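Local structure of peroxiredoxin (Akkermansia muciniphila, 6KHX) at residues A13-N18 with P100-I105. The protein probably reduces peroxides through a reactive cysteine thiol, as a typical 2-Cys peroxiredoxin. Residues are numbered along the deposited sequence; the frame is centred on the assembly and turned at random.
Sequences ANAVVN and PIVSDI
Ser103 O is gripped by two hydrogen bonds: a water donates to it over 2.6 Å, and Ile105 N closes a weak bond across the inverse gamma turn centred on Asp104. The same water accepts from Asn14 N, standing in for one of the two direct bonds between these residues; the other remains, Ser103 N to Asn14 O, 2.8 Å and nearly straight (165° at the hydrogen), arriving in the carbonyl plane. Val16 and Ile101 then form an antiparallel hydrogen-bonded pair, Val16 N giving to Ile101 O at 2.9 Å and Ile101 N to Val16 O at 2.8 Å; both donors sit above the carbonyl planes, the former by 32°. Pro100 CA adds a CA-H...O contact to Val16 O. In this thioredoxin-like peroxiredoxin fold, strand 13-17 runs antiparallel to strand 101-103, which lies parallel to strand 68-74 on its other flank. Ala15 and Val102, a non-hydrogen-bonded pair, turn to the face where Phe25 packs; Val16 and Ile101 turn to the other, against His81 of helix 78-85. Val102 CG1, anti to its backbone N (chi1 177°), meets Ala13 CB at 3.9 Å, while CG2 lies 4.3 Å from Ala15 CB. Past the last rung, Val17 crosses Pro100 obliquely, its CG2, anti to the carbonyl carbon, lying 3.7 Å from Pro100 CB. Ser103 OG, anti to its own N, is held outside the two strands by a hydrogen bond to Asp76 O.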
loop_
_atom_site.group_PDB
_atom_site.type_symbol
_atom_site.label_atom_id
_atom_site.label_comp_id
_atom_site.label_asym_id
_atom_site.label_seq_id
_atom_site.Cartn_x
_atom_site.Cartn_y
_atom_site.Cartn_z
ATOM N N ALA B 13 22.922 16.555 -26.094
ATOM C CA ALA B 13 24.176 16.054 -25.567
ATOM C C ALA B 13 25.336 16.723 -26.287
ATOM O O ALA B 13 25.165 17.417 -27.292
ATOM C CB ALA B 13 24.260 14.530 -25.697
ATOM N N ASN B 14 26.528 16.519 -25.742
ATOM C CA ASN B 14 27.736 16.913 -26.439
ATOM C C ASN B 14 27.927 16.021 -27.658
ATOM O O ASN B 14 27.565 14.838 -27.653
ATOM C CB ASN B 14 28.943 16.792 -25.510
ATOM C CG ASN B 14 28.835 17.697 -24.307
ATOM O OD1 ASN B 14 28.359 18.824 -24.408
ATOM N ND2 ASN B 14 29.255 17.196 -23.152
ATOM N N ALA B 15 28.518 16.592 -28.703
ATOM C CA ALA B 15 28.774 15.833 -29.916
ATOM C C ALA B 15 30.050 16.346 -30.559
ATOM O O ALA B 15 30.575 17.399 -30.195
ATOM C CB ALA B 15 27.601 15.923 -30.898
ATOM N N VAL B 16 30.561 15.569 -31.504
ATOM C CA VAL B 16 31.626 16.002 -32.397
ATOM C C VAL B 16 31.003 16.212 -33.761
ATOM O O VAL B 16 30.506 15.264 -34.380
ATOM C CB VAL B 16 32.788 15.004 -32.451
ATOM C CG1 VAL B 16 33.994 15.644 -33.104
ATOM C CG2 VAL B 16 33.175 14.621 -31.046
ATOM N N VAL B 17 30.984 17.465 -34.200
ATOM C CA VAL B 17 30.500 17.849 -35.517
ATOM C C VAL B 17 31.674 18.461 -36.264
ATOM O O VAL B 17 32.326 19.382 -35.755
ATOM C CB VAL B 17 29.317 18.834 -35.433
ATOM C CG1 VAL B 17 28.789 19.143 -36.819
ATOM C CG2 VAL B 17 28.206 18.260 -34.566
ATOM N N ASN B 18 31.956 17.926 -37.453
ATOM C CA ASN B 18 33.097 18.356 -38.259
ATOM C C ASN B 18 34.381 18.364 -37.432
ATOM O O ASN B 18 35.191 19.292 -37.501
ATOM C CB ASN B 18 32.831 19.726 -38.890
ATOM C CG ASN B 18 33.707 19.993 -40.104
ATOM O OD1 ASN B 18 34.163 19.066 -40.779
ATOM N ND2 ASN B 18 33.928 21.269 -40.400
ATOM N N PRO B 100 27.738 14.536 -37.388
ATOM C CA PRO B 100 27.715 14.575 -35.917
ATOM C C PRO B 100 27.838 13.187 -35.306
ATOM O O PRO B 100 27.165 12.242 -35.728
ATOM C CB PRO B 100 26.354 15.206 -35.596
ATOM C CG PRO B 100 25.957 15.924 -36.835
ATOM C CD PRO B 100 26.500 15.094 -37.958
ATOM N N ILE B 101 28.711 13.074 -34.309
ATOM C CA ILE B 101 28.840 11.875 -33.489
ATOM C C ILE B 101 28.487 12.274 -32.065
ATOM O O ILE B 101 29.252 12.991 -31.407
ATOM C CB ILE B 101 30.241 11.261 -33.562
ATOM C CG1 ILE B 101 30.677 11.123 -35.028
ATOM C CG2 ILE B 101 30.251 9.923 -32.832
ATOM C CD1 ILE B 101 32.106 10.637 -35.214
ATOM N N VAL B 102 27.319 11.827 -31.598
ATOM C CA VAL B 102 26.770 12.240 -30.312
ATOM C C VAL B 102 27.414 11.438 -29.193
ATOM O O VAL B 102 27.646 10.230 -29.324
ATOM C CB VAL B 102 25.241 12.061 -30.311
ATOM C CG1 VAL B 102 24.648 12.425 -28.948
ATOM C CG2 VAL B 102 24.623 12.882 -31.411
ATOM N N SER B 103 27.669 12.096 -28.069
ATOM C CA SER B 103 28.164 11.430 -26.871
ATOM C C SER B 103 26.988 11.161 -25.933
ATOM O O SER B 103 26.486 12.081 -25.279
ATOM C CB SER B 103 29.231 12.280 -26.188
ATOM O OG SER B 103 29.536 11.771 -24.901
ATOM N N ASP B 104 26.563 9.897 -25.852
ATOM C CA ASP B 104 25.516 9.478 -24.915
ATOM C C ASP B 104 26.147 9.109 -23.573
ATOM O O ASP B 104 26.056 7.983 -23.084
ATOM C CB ASP B 104 24.723 8.309 -25.494
ATOM C CG ASP B 104 23.570 7.866 -24.592
ATOM O OD1 ASP B 104 23.120 8.652 -23.732
ATOM O OD2 ASP B 104 23.122 6.710 -24.734
ATOM N N ILE B 105 26.781 10.117 -22.970
ATOM C CA ILE B 105 27.669 9.881 -21.836
ATOM C C ILE B 105 26.908 9.367 -20.618
ATOM O O ILE B 105 27.480 8.653 -19.784
ATOM C CB ILE B 105 28.449 11.170 -21.521
ATOM C CG1 ILE B 105 29.634 10.885 -20.596
ATOM C CG2 ILE B 105 27.529 12.227 -20.927
ATOM C CD1 ILE B 105 30.729 11.932 -20.692
HETATM O O HOH W 1 27.070 14.245 -23.880
#